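Local coordinates for acetyltransferase (Brucella abortus str. 2308 A, PDB 4ZBG), which probably transfers the acetyl group of acetyl-CoA to an amine acceptor, as GNAT-family N-acetyltransferases do, at residues Pro93-Gly97 against Glu98-Gly102; Thr26-Ala29 against Phe30-Val33. All coordinates share one frame; numbering follows the deposited sequence.

In the fold
The two contacts follow in series along the chain; they neither nest nor cross. Interaction 2 comes first. It closes the C-terminal end of helix 19-30 onto the turn that leads toward helix 40-49. Helix 40-49 and strands of the central sheet follow. Interaction 1 then lies in the loop after strand 83-91, bridging the turn that leads into helix 100-114. The contact centres are about 14 Å apart, and the two meet where P93 CG packs on A28 O. Both touch acetyl-CoA. Residues 93-102 hold its pyrophosphate, and residues 26-33 pack against its pantetheine arm. Together they tie helix 19-30, strand 83-91 and helix 100-114 around the cosubstrate.

Interaction 1 of 2, residues Pro93-Gly97 against Glu98-Gly102; sequences PARQG and EGIGG. With ACO (acetyl coenzyme *a), chain B.
The pyrophosphate-binding loop of the GNAT fold, with its Q-x-x-G-x-G signature running from Q96 to G101, is bridged on its outer side by R95 and E98. Their contact is a salt bridge round the turn. R95 NE donates to E98 OE1 at 2.9 Å, with a nearly straight N-H...O angle of 166°. The carboxylate oxygen is met on its syn side and lies close to the guanidinium plane. R95 reaches it because its chain bends at both chi2 and chi3, while E98 stays extended beyond CG. The two flat groups are turned 31° apart. R95 NH1 has a second acidic partner, E61.

On the inner side, backbone amides face the diphosphate of acetyl-CoA. G97 N bonds ACO O5A at 2.8 Å. G99 sits at the N-cap of helix 100-114, and its N bonds ACO O1A at 2.7 Å. Two residues on, G101 N reaches ACO O4A at 2.8 Å. G102 N gives the longer bond to ACO O2A. The helix N-terminus therefore points its amides at the phosphates, which probably stabilises their negative charge. The backbone comes close here, with G101 CA 3.7 Å from ACO O6A.

A water lies between loop and phosphate. It accepts from E98 N and I100 N, and it is also in contact with R95 O and ACO O4A. Q96 leans along the pantetheine side, but its NE2 is bonded to V91 O. I100 is buried and packs its CD1 on R95 O at 3.6 Å. A second water closes the salt bridge at the guanidinium edge: it accepts from R95 NH2 and donates to E98 OE1 at 2.6 Å.

Interaction 2 of 2, residues Thr26-Ala29 against Phe30-Val33; sequences TEAA and FRPV. With ACO (acetyl coenzyme *a), chain B.
T26 and F30 meet in the last turn of helix 19-30, where the chain leaves the helix through a type I beta turn, F30 to V33, and borders the pantetheine site of the GNAT domain. T26 O accepts the helical bond from F30 N at 3.0 Å. The same oxygen lies at the edge of the F30 ring, 3.3 Å from F30 CD2. T26 CG2 touches that ring carbon too, while T26 OG1 is bonded back to I22 O.

E27 O takes a weak bond from R31 N at 2.9 Å, bent to 122°. The R31 guanidinium also folds over this carbonyl, with E27 O 3.7 Å from its plane and over its centre. R31 gets there with CG anti to the backbone N (chi1 -166°) and a bend at chi3 that turns its end back along the helix. Its charge does not touch the E27 carboxylate directly. A water donates to E27 OE1 and accepts from R31 NH2 at the guanidinium edge. E27 OE2 has its own salt bridge, to R23.

The same guanidinium passes A28, with R31 NH1 nearest to A28 CA and CB. P32 CD touches A28 O at 3.6 Å.

Of the four, A29 is the one in the acetyl-CoA pocket. A29 CB approaches ACO O9P to 3.6 Å. A29 O lies 3.4 Å from ACO C7P, and V33 CG2 packs on the same oxygen. F30, next in line, is buried; its side chain touches P88 and S90 of strand 83-91 and E40 of helix 40-49. Its ring forms a CH-pi contact with the pantetheine arm: ACO C6P sits 3.5 Å above the F30 ring plane, over its centre.

Interaction 1 of 2, residues Pro93-Gly97 against Glu98-Gly102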
ATOM      1  N   PRO A  93      -4.683  15.297   0.804  1.00  7.79           N
ATOM      2  CA  PRO A  93      -5.070  15.979  -0.431  1.00  8.83           C
ATOM      3  C   PRO A  93      -4.217  17.206  -0.774  1.00  8.70           C
ATOM      4  O   PRO A  93      -3.807  17.360  -1.929  1.00  9.69           O
ATOM      5  CB  PRO A  93      -6.527  16.347  -0.162  1.00 10.35           C
ATOM      6  CG  PRO A  93      -7.018  15.146   0.606  1.00 10.38           C
ATOM      7  CD  PRO A  93      -5.862  14.779   1.528  1.00  9.16           C
ATOM      8  N   ALA A  94      -3.937  18.059   0.207  1.00  8.62           N
ATOM      9  CA  ALA A  94      -3.178  19.275  -0.048  1.00 10.09           C
ATOM     10  C   ALA A  94      -1.760  19.020  -0.545  1.00 10.61           C
ATOM     11  O   ALA A  94      -1.180  19.876  -1.215  1.00 12.01           O
ATOM     12  CB  ALA A  94      -3.142  20.130   1.193  1.00 11.07           C
ATOM     13  N   ARG A  95      -1.202  17.860  -0.211  1.00 10.31           N
ATOM     14  CA  ARG A  95       0.177  17.547  -0.560  1.00 10.23           C
ATOM     15  C   ARG A  95       0.299  16.551  -1.707  1.00  9.99           C
ATOM     16  O   ARG A  95       1.394  16.093  -1.997  1.00 10.72           O
ATOM     17  CB  ARG A  95       0.952  17.058   0.669  1.00 11.21           C
ATOM     18  CG  ARG A  95       1.138  18.123   1.760  1.00 12.94           C
ATOM     19  CD  ARG A  95       2.009  19.299   1.303  1.00 12.82           C
ATOM     20  NE  ARG A  95       3.381  18.872   1.046  1.00 12.42           N
ATOM     21  CZ  ARG A  95       4.362  18.875   1.943  1.00 12.24           C
ATOM     22  NH1 ARG A  95       4.145  19.294   3.180  1.00 12.70           N
ATOM     23  NH2 ARG A  95       5.572  18.454   1.604  1.00 12.46           N
ATOM     24  N   GLN A  96      -0.809  16.233  -2.367  1.00  9.34           N
ATOM     25  CA  GLN A  96      -0.758  15.380  -3.549  1.00 10.10           C
ATOM     26  C   GLN A  96      -0.115  16.075  -4.741  1.00 10.15           C
ATOM     27  O   GLN A  96      -0.021  17.302  -4.788  1.00 11.53           O
ATOM     28  CB  GLN A  96      -2.163  14.921  -3.913  1.00 10.97           C
ATOM     29  CG  GLN A  96      -2.721  13.930  -2.907  1.00 10.73           C
ATOM     30  CD  GLN A  96      -4.195  13.671  -3.100  1.00 10.89           C
ATOM     31  OE1 GLN A  96      -4.809  14.193  -4.033  1.00 11.12           O
ATOM     32  NE2 GLN A  96      -4.777  12.862  -2.220  1.00 10.96           N
ATOM     33  N   GLY A  97       0.326  15.284  -5.715  1.00  9.92           N
ATOM     34  CA  GLY A  97       0.911  15.838  -6.923  1.00 11.23           C
ATOM     35  C   GLY A  97       2.296  16.429  -6.744  1.00 10.58           C
ATOM     36  O   GLY A  97       2.736  17.277  -7.532  1.00 12.13           O
ATOM     37  N   GLU A  98       2.989  15.976  -5.704  1.00 10.53           N
ATOM     38  CA  GLU A  98       4.353  16.412  -5.416  1.00 11.62           C
ATOM     39  C   GLU A  98       5.340  15.254  -5.428  1.00 11.09           C
ATOM     40  O   GLU A  98       6.525  15.440  -5.156  1.00 12.18           O
ATOM     41  CB  GLU A  98       4.414  17.092  -4.047  1.00 12.79           C
ATOM     42  CG  GLU A  98       3.463  18.259  -3.884  1.00 14.00           C
ATOM     43  CD  GLU A  98       3.465  18.825  -2.477  1.00 16.19           C
ATOM     44  OE1 GLU A  98       4.247  18.341  -1.630  1.00 16.44           O
ATOM     45  OE2 GLU A  98       2.681  19.761  -2.222  1.00 18.52           O
ATOM     46  N   GLY A  99       4.860  14.054  -5.731  1.00  9.20           N
ATOM     47  CA  GLY A  99       5.730  12.898  -5.772  1.00  9.36           C
ATOM     48  C   GLY A  99       5.764  12.073  -4.498  1.00  9.00           C
ATOM     49  O   GLY A  99       6.486  11.088  -4.436  1.00  9.63           O
ATOM     50  N   ILE A 100       4.983  12.448  -3.484  1.00  8.79           N
ATOM     51  CA  ILE A 100       4.989  11.698  -2.224  1.00  9.19           C
ATOM     52  C   ILE A 100       4.506  10.262  -2.415  1.00  8.22           C
ATOM     53  O   ILE A 100       5.137   9.318  -1.947  1.00  8.55           O
ATOM     54  CB  ILE A 100       4.186  12.414  -1.129  1.00  9.29           C
ATOM     55  CG1 ILE A 100       4.799  13.780  -0.843  1.00 10.43           C
ATOM     56  CG2 ILE A 100       4.153  11.587   0.148  1.00  9.52           C
ATOM     57  CD1 ILE A 100       3.964  14.628   0.090  1.00 10.97           C
ATOM     58  N   GLY A 101       3.380  10.096  -3.098  1.00  7.95           N
ATOM     59  CA  GLY A 101       2.862   8.767  -3.354  1.00  7.87           C
ATOM     60  C   GLY A 101       3.878   7.913  -4.087  1.00  7.29           C
ATOM     61  O   GLY A 101       4.103   6.757  -3.730  1.00  7.84           O
ATOM     62  N   GLY A 102       4.502   8.484  -5.114  1.00  7.62           N
ATOM     63  CA  GLY A 102       5.488   7.750  -5.882  1.00  8.18           C
ATOM     64  C   GLY A 102       6.669   7.327  -5.031  1.00  7.81           C
ATOM     65  O   GLY A 102       7.196   6.229  -5.191  1.00  8.67           O
TER
HETATM   66  N1A ACO B 201       5.478  17.796 -11.659  1.00 27.27           N
HETATM   67  C2A ACO B 201       4.515  17.372 -12.469  1.00 25.94           C
HETATM   68  N3A ACO B 201       3.707  16.381 -12.133  1.00 24.87           N
HETATM   69  C4A ACO B 201       3.847  15.770 -10.951  1.00 22.62           C
HETATM   70  C5A ACO B 201       4.833  16.177 -10.083  1.00 23.77           C
HETATM   71  C6A ACO B 201       5.665  17.235 -10.479  1.00 27.39           C
HETATM   72  N6A ACO B 201       6.717  17.706  -9.602  1.00 28.99           N
HETATM   73  N7A ACO B 201       4.759  15.410  -8.989  1.00 22.00           N
HETATM   74  C8A ACO B 201       3.765  14.555  -9.179  1.00 20.06           C
HETATM   75  N9A ACO B 201       3.195  14.752 -10.356  1.00 19.20           N
HETATM   76  C1B ACO B 201       2.072  14.006 -10.922  1.00 16.51           C
HETATM   77  C2B ACO B 201       2.317  12.712 -11.154  1.00 14.48           C
HETATM   78  O2B ACO B 201       2.986  12.464 -12.411  1.00 14.09           O
HETATM   79  C3B ACO B 201       0.799  12.021 -11.132  1.00 13.51           C
HETATM   80  O3B ACO B 201       0.089  12.343 -12.358  1.00 14.52           O
HETATM   81  P3B ACO B 201      -0.016  11.312 -13.637  1.00 14.42           P
HETATM   82  O7A ACO B 201      -0.879  12.025 -14.651  1.00 15.45           O
HETATM   83  O8A ACO B 201      -0.652  10.025 -13.171  1.00 15.78           O
HETATM   84  O9A ACO B 201       1.389  11.079 -14.147  1.00 13.40           O
HETATM   85  C4B ACO B 201       0.199  12.599 -10.088  1.00 13.04           C
HETATM   86  O4B ACO B 201       0.960  13.957  -9.838  1.00 15.36           O
HETATM   87  C5B ACO B 201       0.270  11.858  -8.741  1.00 10.98           C
HETATM   88  O5B ACO B 201       1.568  11.353  -8.545  1.00  9.12           O
HETATM   89  P1A ACO B 201       2.323  11.455  -7.096  1.00  8.45           P
HETATM   90  O1A ACO B 201       2.607  12.875  -6.709  1.00  9.36           O
HETATM   91  O2A ACO B 201       3.484  10.503  -7.154  1.00  8.39           O
HETATM   92  O3A ACO B 201       1.268  10.795  -6.066  1.00  7.97           O
HETATM   93  P2A ACO B 201       0.449  11.534  -4.888  1.00  7.86           P
HETATM   94  O4A ACO B 201       1.374  11.951  -3.788  1.00  7.35           O
HETATM   95  O5A ACO B 201      -0.483  12.571  -5.450  1.00  8.96           O
HETATM   96  O6A ACO B 201      -0.381  10.259  -4.335  1.00  8.45           O
HETATM   97  CBP ACO B 201      -2.384   8.963  -4.452  1.00  9.15           C
HETATM   98  CCP ACO B 201      -1.163   9.484  -5.216  1.00  8.92           C
HETATM   99  CDP ACO B 201      -3.167   8.041  -5.384  1.00 10.30           C
HETATM  100  CEP ACO B 201      -1.885   8.201  -3.230  1.00  9.72           C
HETATM  101  CAP ACO B 201      -3.239  10.157  -4.023  1.00  9.16           C
HETATM  102  OAP ACO B 201      -3.795  10.741  -5.176  1.00 13.05           O
HETATM  103  C9P ACO B 201      -4.369   9.801  -3.056  1.00  7.94           C
HETATM  104  O9P ACO B 201      -4.202   9.672  -1.880  1.00  7.54           O
HETATM  105  N8P ACO B 201      -5.661   9.650  -3.660  1.00  8.51           N
HETATM  106  C7P ACO B 201      -6.835   9.335  -2.877  1.00  8.65           C
HETATM  107  C6P ACO B 201      -6.785   7.913  -2.339  1.00  8.17           C
HETATM  108  C5P ACO B 201      -6.579   6.910  -3.454  1.00  8.09           C
HETATM  109  O5P ACO B 201      -7.287   6.870  -4.413  1.00  9.51           O
HETATM  110  N4P ACO B 201      -5.482   6.000  -3.300  1.00  7.38           N
HETATM  111  C3P ACO B 201      -5.215   5.008  -4.320  1.00  8.09           C
HETATM  112  C2P ACO B 201      -6.165   3.825  -4.185  1.00  9.84           C
HETATM  113  S1P ACO B 201      -5.632   2.512  -5.317  1.00  9.55           S
HETATM  114  C   ACO B 201      -4.339   1.647  -4.411  1.00  9.65           C
HETATM  115  O   ACO B 201      -4.113   1.916  -3.274  1.00 11.01           O
HETATM  116  CH3 ACO B 201      -3.562   0.586  -5.171  1.00 10.49           C
HETATM  117  O   HOH W   1       2.660  14.233  -3.536  1.00  8.61           O
HETATM  118  O   HOH W   2       6.550  17.300  -1.107  1.00 24.90           O
HETATM  119  O   HOH W   3       0.659  20.309  -4.121  1.00 44.90           O

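Interaction 2 of 2, residues Thr26-Ala29 against Phe30-Val33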
ATOM      1  N   THR A  26      -5.512   8.524   5.822  1.00  6.31           N
ATOM      2  CA  THR A  26      -6.185   7.608   4.920  1.00  5.97           C
ATOM      3  C   THR A  26      -7.620   8.076   4.697  1.00  5.96           C
ATOM      4  O   THR A  26      -8.097   8.167   3.561  1.00  6.59           O
ATOM      5  CB  THR A  26      -6.193   6.184   5.509  1.00  6.55           C
ATOM      6  OG1 THR A  26      -4.846   5.745   5.690  1.00  7.08           O
ATOM      7  CG2 THR A  26      -6.900   5.212   4.604  1.00  7.73           C
ATOM      8  N   GLU A  27      -8.319   8.392   5.781  1.00  6.05           N
ATOM      9  CA  GLU A  27      -9.715   8.768   5.657  1.00  7.46           C
ATOM     10  C   GLU A  27      -9.881  10.106   4.952  1.00  7.26           C
ATOM     11  O   GLU A  27     -10.826  10.285   4.187  1.00  8.38           O
ATOM     12  CB  GLU A  27     -10.418   8.704   7.013  1.00  8.41           C
ATOM     13  CG  GLU A  27     -10.543   7.247   7.455  1.00  9.33           C
ATOM     14  CD  GLU A  27     -11.185   7.032   8.806  1.00 10.92           C
ATOM     15  OE1 GLU A  27     -11.352   7.989   9.583  1.00 14.03           O
ATOM     16  OE2 GLU A  27     -11.511   5.868   9.091  1.00 10.69           O
ATOM     17  N   ALA A  28      -8.936  11.025   5.156  1.00  7.71           N
ATOM     18  CA  ALA A  28      -8.969  12.302   4.442  1.00  8.17           C
ATOM     19  C   ALA A  28      -8.764  12.084   2.949  1.00  7.73           C
ATOM     20  O   ALA A  28      -9.442  12.691   2.120  1.00  8.67           O
ATOM     21  CB  ALA A  28      -7.915  13.249   4.983  1.00  9.34           C
ATOM     22  N   ALA A  29      -7.832  11.207   2.596  1.00  7.06           N
ATOM     23  CA  ALA A  29      -7.539  10.949   1.187  1.00  6.82           C
ATOM     24  C   ALA A  29      -8.732  10.319   0.464  1.00  6.48           C
ATOM     25  O   ALA A  29      -9.014  10.640  -0.692  1.00  7.11           O
ATOM     26  CB  ALA A  29      -6.311  10.062   1.060  1.00  7.42           C
ATOM     27  N   PHE A  30      -9.436   9.409   1.135  1.00  6.50           N
ATOM     28  CA  PHE A  30     -10.522   8.660   0.497  1.00  6.49           C
ATOM     29  C   PHE A  30     -11.889   9.321   0.652  1.00  6.87           C
ATOM     30  O   PHE A  30     -12.836   8.926  -0.015  1.00  7.80           O
ATOM     31  CB  PHE A  30     -10.553   7.216   1.002  1.00  6.86           C
ATOM     32  CG  PHE A  30      -9.504   6.351   0.371  1.00  6.44           C
ATOM     33  CD1 PHE A  30      -9.750   5.720  -0.838  1.00  7.08           C
ATOM     34  CD2 PHE A  30      -8.248   6.222   0.947  1.00  6.36           C
ATOM     35  CE1 PHE A  30      -8.780   4.944  -1.441  1.00  7.71           C
ATOM     36  CE2 PHE A  30      -7.272   5.445   0.344  1.00  7.15           C
ATOM     37  CZ  PHE A  30      -7.538   4.803  -0.847  1.00  7.09           C
ATOM     38  N   ARG A  31     -12.003  10.337   1.510  1.00  7.22           N
ATOM     39  CA  ARG A  31     -13.307  10.946   1.763  1.00  8.18           C
ATOM     40  C   ARG A  31     -14.050  11.388   0.491  1.00  9.18           C
ATOM     41  O   ARG A  31     -15.242  11.122   0.374  1.00 10.32           O
ATOM     42  CB  ARG A  31     -13.206  12.096   2.777  1.00  9.92           C
ATOM     43  CG  ARG A  31     -14.562  12.536   3.315  1.00 13.42           C
ATOM     44  CD  ARG A  31     -14.421  13.418   4.543  1.00 16.59           C
ATOM     45  NE  ARG A  31     -13.725  12.739   5.634  1.00 20.23           N
ATOM     46  CZ  ARG A  31     -12.548  13.121   6.120  1.00 21.87           C
ATOM     47  NH1 ARG A  31     -11.932  14.187   5.620  1.00 23.18           N
ATOM     48  NH2 ARG A  31     -11.985  12.439   7.109  1.00 22.08           N
ATOM     49  N   PRO A  32     -13.352  12.024  -0.480  1.00  8.27           N
ATOM     50  CA  PRO A  32     -14.068  12.443  -1.699  1.00  9.88           C
ATOM     51  C   PRO A  32     -14.025  11.427  -2.835  1.00  9.37           C
ATOM     52  O   PRO A  32     -14.531  11.711  -3.915  1.00 10.49           O
ATOM     53  CB  PRO A  32     -13.303  13.692  -2.126  1.00 11.42           C
ATOM     54  CG  PRO A  32     -11.902  13.399  -1.704  1.00 11.51           C
ATOM     55  CD  PRO A  32     -12.012  12.637  -0.408  1.00  9.60           C
ATOM     56  N   VAL A  33     -13.412  10.274  -2.610  1.00  8.72           N
ATOM     57  CA  VAL A  33     -13.327   9.263  -3.653  1.00  8.99           C
ATOM     58  C   VAL A  33     -14.710   8.641  -3.836  1.00  9.06           C
ATOM     59  O   VAL A  33     -15.254   8.040  -2.909  1.00  9.53           O
ATOM     60  CB  VAL A  33     -12.232   8.228  -3.324  1.00  8.18           C
ATOM     61  CG1 VAL A  33     -12.248   7.096  -4.316  1.00  9.44           C
ATOM     62  CG2 VAL A  33     -10.858   8.890  -3.310  1.00  8.77           C
TER
HETATM   63  N1A ACO B 201       5.478  17.796 -11.659  1.00 27.27           N
HETATM   64  C2A ACO B 201       4.515  17.372 -12.469  1.00 25.94           C
HETATM   65  N3A ACO B 201       3.707  16.381 -12.133  1.00 24.87           N
HETATM   66  C4A ACO B 201       3.847  15.770 -10.951  1.00 22.62           C
HETATM   67  C5A ACO B 201       4.833  16.177 -10.083  1.00 23.77           C
HETATM   68  C6A ACO B 201       5.665  17.235 -10.479  1.00 27.39           C
HETATM   69  N6A ACO B 201       6.717  17.706  -9.602  1.00 28.99           N
HETATM   70  N7A ACO B 201       4.759  15.410  -8.989  1.00 22.00           N
HETATM   71  C8A ACO B 201       3.765  14.555  -9.179  1.00 20.06           C
HETATM   72  N9A ACO B 201       3.195  14.752 -10.356  1.00 19.20           N
HETATM   73  C1B ACO B 201       2.072  14.006 -10.922  1.00 16.51           C
HETATM   74  C2B ACO B 201       2.317  12.712 -11.154  1.00 14.48           C
HETATM   75  O2B ACO B 201       2.986  12.464 -12.411  1.00 14.09           O
HETATM   76  C3B ACO B 201       0.799  12.021 -11.132  1.00 13.51           C
HETATM   77  O3B ACO B 201       0.089  12.343 -12.358  1.00 14.52           O
HETATM   78  P3B ACO B 201      -0.016  11.312 -13.637  1.00 14.42           P
HETATM   79  O7A ACO B 201      -0.879  12.025 -14.651  1.00 15.45           O
HETATM   80  O8A ACO B 201      -0.652  10.025 -13.171  1.00 15.78           O
HETATM   81  O9A ACO B 201       1.389  11.079 -14.147  1.00 13.40           O
HETATM   82  C4B ACO B 201       0.199  12.599 -10.088  1.00 13.04           C
HETATM   83  O4B ACO B 201       0.960  13.957  -9.838  1.00 15.36           O
HETATM   84  C5B ACO B 201       0.270  11.858  -8.741  1.00 10.98           C
HETATM   85  O5B ACO B 201       1.568  11.353  -8.545  1.00  9.12           O
HETATM   86  P1A ACO B 201       2.323  11.455  -7.096  1.00  8.45           P
HETATM   87  O1A ACO B 201       2.607  12.875  -6.709  1.00  9.36           O
HETATM   88  O2A ACO B 201       3.484  10.503  -7.154  1.00  8.39           O
HETATM   89  O3A ACO B 201       1.268  10.795  -6.066  1.00  7.97           O
HETATM   90  P2A ACO B 201       0.449  11.534  -4.888  1.00  7.86           P
HETATM   91  O4A ACO B 201       1.374  11.951  -3.788  1.00  7.35           O
HETATM   92  O5A ACO B 201      -0.483  12.571  -5.450  1.00  8.96           O
HETATM   93  O6A ACO B 201      -0.381  10.259  -4.335  1.00  8.45           O
HETATM   94  CBP ACO B 201      -2.384   8.963  -4.452  1.00  9.15           C
HETATM   95  CCP ACO B 201      -1.163   9.484  -5.216  1.00  8.92           C
HETATM   96  CDP ACO B 201      -3.167   8.041  -5.384  1.00 10.30           C
HETATM   97  CEP ACO B 201      -1.885   8.201  -3.230  1.00  9.72           C
HETATM   98  CAP ACO B 201      -3.239  10.157  -4.023  1.00  9.16           C
HETATM   99  OAP ACO B 201      -3.795  10.741  -5.176  1.00 13.05           O
HETATM  100  C9P ACO B 201      -4.369   9.801  -3.056  1.00  7.94           C
HETATM  101  O9P ACO B 201      -4.202   9.672  -1.880  1.00  7.54           O
HETATM  102  N8P ACO B 201      -5.661   9.650  -3.660  1.00  8.51           N
HETATM  103  C7P ACO B 201      -6.835   9.335  -2.877  1.00  8.65           C
HETATM  104  C6P ACO B 201      -6.785   7.913  -2.339  1.00  8.17           C
HETATM  105  C5P ACO B 201      -6.579   6.910  -3.454  1.00  8.09           C
HETATM  106  O5P ACO B 201      -7.287   6.870  -4.413  1.00  9.51           O
HETATM  107  N4P ACO B 201      -5.482   6.000  -3.300  1.00  7.38           N
HETATM  108  C3P ACO B 201      -5.215   5.008  -4.320  1.00  8.09           C
HETATM  109  C2P ACO B 201      -6.165   3.825  -4.185  1.00  9.84           C
HETATM  110  S1P ACO B 201      -5.632   2.512  -5.317  1.00  9.55           S
HETATM  111  C   ACO B 201      -4.339   1.647  -4.411  1.00  9.65           C
HETATM  112  O   ACO B 201      -4.113   1.916  -3.274  1.00 11.01           O
HETATM  113  CH3 ACO B 201      -3.562   0.586  -5.171  1.00 10.49           C
HETATM  114  O   HOH W   4     -12.557  10.438   9.147  1.00 27.56           O